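Long-range contacts in molybdopterin adenylyltransferase (Pyrococcus furiosus, PDB 4LHB), which catalyses the adenylylation of molybdopterin by ATP, with release of diphosphate, a step in the biosynthesis of the molybdenum cofactor: residues K32-I36 with I55-S60; D91-G97 with V154-P160. One frame throughout, in Å; residues are numbered along the deposited sequence.

Contact 1: residues K32-I36 with I55-S60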
# COMPACT_ATOMS: atom_id res chain seq x y z
N LYS C 32 -26.45 -17.00 7.13
CA LYS C 32 -26.87 -16.03 8.12
C LYS C 32 -26.40 -14.64 7.69
O LYS C 32 -25.35 -14.51 7.07
CB LYS C 32 -26.35 -16.44 9.48
CG LYS C 32 -27.11 -17.62 10.06
CD LYS C 32 -26.21 -18.56 10.82
CE LYS C 32 -27.02 -19.52 11.70
NZ LYS C 32 -26.23 -20.17 12.78
N PHE C 33 -27.19 -13.61 7.99
CA PHE C 33 -26.75 -12.24 7.71
C PHE C 33 -27.03 -11.16 8.76
O PHE C 33 -27.94 -11.27 9.60
CB PHE C 33 -27.27 -11.78 6.38
CG PHE C 33 -28.68 -11.37 6.40
CD1 PHE C 33 -29.02 -10.02 6.41
CD2 PHE C 33 -29.69 -12.32 6.37
CE1 PHE C 33 -30.36 -9.62 6.38
CE2 PHE C 33 -31.03 -11.93 6.36
CZ PHE C 33 -31.36 -10.57 6.36
N GLY C 34 -26.20 -10.11 8.67
CA GLY C 34 -26.27 -8.94 9.53
C GLY C 34 -26.42 -7.71 8.67
O GLY C 34 -26.04 -7.69 7.50
N VAL C 35 -26.99 -6.67 9.27
CA VAL C 35 -27.15 -5.39 8.60
C VAL C 35 -26.67 -4.31 9.57
O VAL C 35 -26.95 -4.36 10.81
CB VAL C 35 -28.63 -5.18 8.28
CG1 VAL C 35 -28.88 -3.91 7.51
CG2 VAL C 35 -29.14 -6.36 7.50
N ILE C 36 -25.92 -3.35 9.04
CA ILE C 36 -25.44 -2.20 9.83
C ILE C 36 -25.73 -0.93 9.05
O ILE C 36 -25.23 -0.75 7.95
CB ILE C 36 -23.95 -2.33 10.15
CG1 ILE C 36 -23.69 -3.59 10.98
CG2 ILE C 36 -23.48 -1.10 10.89
CD1 ILE C 36 -22.26 -4.16 10.97
N ILE C 55 -33.15 -3.72 3.43
CA ILE C 55 -32.13 -4.78 3.33
C ILE C 55 -32.57 -6.01 4.12
O ILE C 55 -32.42 -7.12 3.63
CB ILE C 55 -30.70 -4.33 3.81
CG1 ILE C 55 -30.13 -3.20 2.93
CG2 ILE C 55 -29.68 -5.45 3.79
CD1 ILE C 55 -29.12 -2.33 3.67
N ILE C 56 -33.11 -5.80 5.32
CA ILE C 56 -33.53 -6.93 6.15
C ILE C 56 -34.72 -7.67 5.51
O ILE C 56 -34.80 -8.87 5.56
CB ILE C 56 -33.92 -6.48 7.58
CG1 ILE C 56 -32.70 -5.94 8.33
CG2 ILE C 56 -34.52 -7.62 8.42
CD1 ILE C 56 -33.11 -5.06 9.49
N GLU C 57 -35.63 -6.92 4.92
CA GLU C 57 -36.79 -7.51 4.29
C GLU C 57 -36.33 -8.37 3.15
O GLU C 57 -36.63 -9.55 3.10
CB GLU C 57 -37.73 -6.43 3.77
CG GLU C 57 -39.16 -6.86 3.52
CD GLU C 57 -40.03 -5.69 3.07
OE1 GLU C 57 -41.09 -5.45 3.68
OE2 GLU C 57 -39.63 -4.98 2.11
N GLU C 58 -35.56 -7.77 2.24
CA GLU C 58 -35.16 -8.43 1.01
C GLU C 58 -34.30 -9.65 1.23
O GLU C 58 -34.47 -10.68 0.55
CB GLU C 58 -34.44 -7.48 0.12
CG GLU C 58 -35.38 -6.43 -0.45
CD GLU C 58 -36.27 -6.95 -1.57
OE1 GLU C 58 -36.06 -8.07 -2.09
OE2 GLU C 58 -37.18 -6.20 -1.95
N LEU C 59 -33.38 -9.55 2.17
CA LEU C 59 -32.42 -10.61 2.35
C LEU C 59 -33.00 -11.67 3.20
O LEU C 59 -32.55 -12.81 3.14
CB LEU C 59 -31.10 -10.10 2.96
CG LEU C 59 -29.96 -10.05 1.95
CD1 LEU C 59 -30.50 -9.48 0.65
CD2 LEU C 59 -28.80 -9.25 2.50
N SER C 60 -33.97 -11.29 4.03
CA SER C 60 -34.68 -12.29 4.85
C SER C 60 -35.40 -13.33 3.97
O SER C 60 -35.70 -14.42 4.43
CB SER C 60 -35.72 -11.62 5.76
OG SER C 60 -35.18 -11.26 7.01
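F33 and V35 of strand 32-38 pack against I55, I56 and L59 of helix 51-60, an apolar helix-on-sheet contact in the alpha/beta fold of the MoaB/Mog family. The helix lies over one face of the mixed sheet and runs nearly antiparallel to the strand, with 167° between the short axes. The axes approach to 9.3 Å, and no hydrogen bond crosses between the segments. F33 and V35 project toward the helix, and G34 between them brings no side chain. The F33 ring slides under L59, whose CB sits over one face in a CH-pi contact, 3.7 Å from the ring centroid and off-centre toward the rim. The carbonyl O of I56 lies at the ring edge, 3.9 Å from F33 CZ. That oxygen already takes the backbone N-H of S60 and a weak bond from S60 OG, so the ring meets an acceptor that is in use. With CG between the backbone N and the carbonyl carbon (chi1 79°), the ring extends to the helix. H65 of strand 64-71 also meets this ring, with the planes at about 30°. With the ring cut back to an alanine here, L59 CB is likely to lose its aromatic floor, and a gap would probably open between strand and helix. L170 of helix 163-184 packs on both I55 and L59. V35 fits between I55 and I56 with its two methyls: CG1 lies nearest I55, 4.1 Å from I55 CG2, while CG2 lies 3.9 Å from I55 CG2 and 3.7 Å from I56 CG1.

Contact 2: residues D91-G97 with V154-P160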
# COMPACT_ATOMS: atom_id res chain seq x y z
N ASP C 91 -22.60 -14.83 8.00
CA ASP C 91 -21.71 -15.18 6.89
C ASP C 91 -21.61 -14.02 5.87
O ASP C 91 -20.62 -13.94 5.06
CB ASP C 91 -22.30 -16.36 6.08
CG ASP C 91 -22.59 -17.58 6.95
OD1 ASP C 91 -21.62 -18.26 7.35
OD2 ASP C 91 -23.79 -17.88 7.20
N VAL C 92 -22.67 -13.22 5.84
CA VAL C 92 -22.81 -12.07 4.97
C VAL C 92 -23.19 -10.86 5.85
O VAL C 92 -23.96 -11.00 6.78
CB VAL C 92 -23.94 -12.26 3.96
CG1 VAL C 92 -24.02 -11.05 3.06
CG2 VAL C 92 -23.77 -13.55 3.17
N VAL C 93 -22.61 -9.70 5.59
CA VAL C 93 -22.92 -8.49 6.35
C VAL C 93 -23.01 -7.35 5.38
O VAL C 93 -22.14 -7.18 4.52
CB VAL C 93 -21.84 -8.13 7.36
CG1 VAL C 93 -22.16 -6.77 7.96
CG2 VAL C 93 -21.69 -9.20 8.43
N VAL C 94 -24.05 -6.55 5.51
CA VAL C 94 -24.22 -5.45 4.64
C VAL C 94 -24.40 -4.16 5.40
O VAL C 94 -25.18 -4.05 6.33
CB VAL C 94 -25.26 -5.72 3.56
CG1 VAL C 94 -26.05 -6.96 3.85
CG2 VAL C 94 -26.06 -4.48 3.19
N THR C 95 -23.56 -3.20 5.04
CA THR C 95 -23.54 -1.93 5.71
C THR C 95 -24.19 -1.05 4.72
O THR C 95 -23.92 -1.16 3.50
CB THR C 95 -22.09 -1.47 6.00
OG1 THR C 95 -21.34 -1.27 4.76
CG2 THR C 95 -21.43 -2.52 6.85
N THR C 96 -25.02 -0.15 5.24
CA THR C 96 -25.49 0.97 4.44
C THR C 96 -25.10 2.33 5.04
O THR C 96 -25.32 2.59 6.20
CB THR C 96 -27.00 0.91 4.22
OG1 THR C 96 -27.40 2.10 3.53
CG2 THR C 96 -27.78 0.73 5.55
N GLY C 97 -24.55 3.21 4.22
CA GLY C 97 -24.12 4.54 4.68
C GLY C 97 -22.61 4.68 4.96
O GLY C 97 -21.92 3.71 5.29
N VAL C 154 -16.32 -14.62 5.59
CA VAL C 154 -17.43 -13.67 5.73
C VAL C 154 -17.44 -12.74 4.55
O VAL C 154 -16.40 -12.34 4.09
CB VAL C 154 -17.38 -12.87 7.05
CG1 VAL C 154 -18.53 -11.89 7.13
CG2 VAL C 154 -17.45 -13.81 8.26
N VAL C 155 -18.61 -12.40 4.04
CA VAL C 155 -18.68 -11.59 2.85
C VAL C 155 -19.28 -10.31 3.34
O VAL C 155 -20.31 -10.34 4.02
CB VAL C 155 -19.58 -12.20 1.72
CG1 VAL C 155 -19.67 -11.28 0.50
CG2 VAL C 155 -19.02 -13.54 1.29
N VAL C 156 -18.67 -9.19 2.98
CA VAL C 156 -19.16 -7.88 3.42
C VAL C 156 -19.41 -7.04 2.19
O VAL C 156 -18.58 -6.98 1.31
CB VAL C 156 -18.15 -7.17 4.39
CG1 VAL C 156 -18.72 -5.81 4.87
CG2 VAL C 156 -17.75 -8.13 5.52
N PHE C 157 -20.61 -6.49 2.10
CA PHE C 157 -21.01 -5.59 1.08
C PHE C 157 -21.18 -4.22 1.79
O PHE C 157 -21.81 -4.13 2.89
CB PHE C 157 -22.37 -6.03 0.51
CG PHE C 157 -22.35 -7.35 -0.22
CD1 PHE C 157 -21.97 -7.41 -1.55
CD2 PHE C 157 -22.74 -8.52 0.41
CE1 PHE C 157 -21.94 -8.64 -2.21
CE2 PHE C 157 -22.73 -9.74 -0.26
CZ PHE C 157 -22.32 -9.80 -1.55
N SER C 158 -20.68 -3.17 1.18
CA SER C 158 -20.89 -1.83 1.72
C SER C 158 -21.51 -0.99 0.68
O SER C 158 -20.97 -0.78 -0.40
CB SER C 158 -19.58 -1.22 2.25
OG SER C 158 -19.22 -1.96 3.41
N LEU C 159 -22.70 -0.51 1.02
CA LEU C 159 -23.56 0.21 0.11
C LEU C 159 -23.75 1.65 0.57
O LEU C 159 -23.56 1.94 1.75
CB LEU C 159 -24.92 -0.49 0.13
CG LEU C 159 -24.94 -1.98 -0.17
CD1 LEU C 159 -26.39 -2.45 0.01
CD2 LEU C 159 -24.46 -2.22 -1.59
N PRO C 160 -24.09 2.55 -0.37
CA PRO C 160 -24.47 3.90 -0.00
C PRO C 160 -25.73 3.92 0.81
O PRO C 160 -26.35 2.89 1.03
CB PRO C 160 -24.71 4.62 -1.34
CG PRO C 160 -23.93 3.83 -2.34
CD PRO C 160 -23.90 2.41 -1.83
O HOH W 1 -21.90 1.05 4.04
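V92 to T96 pair in parallel with V155 to L159, residue against residue, near the centre of the chain. The two strand axes are 4.7 Å apart. Backbone bonds run from each strand to the other in turn, such as F157 N to V93 O (2.9 Å). V92, V94, T96, V155, F157 and L159 share one face. There the F157 ring presents its edge to V92, and V92 CG1 lies in the ring plane, 3.8 Å from F157 CE2. The torsion of V92 puts this methyl opposite the backbone N (chi1 -178°). Farther along, V94 CG2 packs diagonally against L159 CD1 at 3.8 Å, so L159 fits beside V94 rather than beside its own partner, T96. Helix 163-184 covers part of this face, with V177 on V92 and I180 on F157; helix 51-60 covers V94 and T96.

The other face carries V93, T95, V156 and S158. Here the valines meet at longer range, 4.5 Å from V93 CB to V156 CG2. The threonine and serine are drawn closer: S158 OG donates to T95 OG1 over 2.6 Å. I111 of helix 107-111 touches T95, V156 and S158. T95 OG1 in turn donates to a water, which gives its own hydrogens to G97 O and L159 O and so links the strand ends. T96 OG1 reaches P160 O from above the carbonyl plane, at 2.8 Å. A sulfate ion, probably from the crystallisation liquor, lies beside G97. Neighbouring parallel strands covered by helices on both faces are typical of a three-layer alpha/beta fold, as in the MoaB/Mog family.

In the fold
Contact 1 and contact 2 lie side by side, their centres about 9 Å apart. They come in series along the chain: contact 1 is complete before contact 2 begins. Strands 32-38 and 92-96 are neighbours in the one mixed sheet, so the contacts meet there directly. K32 N lies 2.8 Å from D91 OD2, a probable hydrogen bond, and I36 O lies 2.8 Å from T96 N, another probable one. Contact 1 lays helix 51-60 on the sheet, while contact 2 joins two of its inner strands. I55 and L59 also pack on V94, so the helix spans both contacts. Together they join early and late parts of the chain into one domain core.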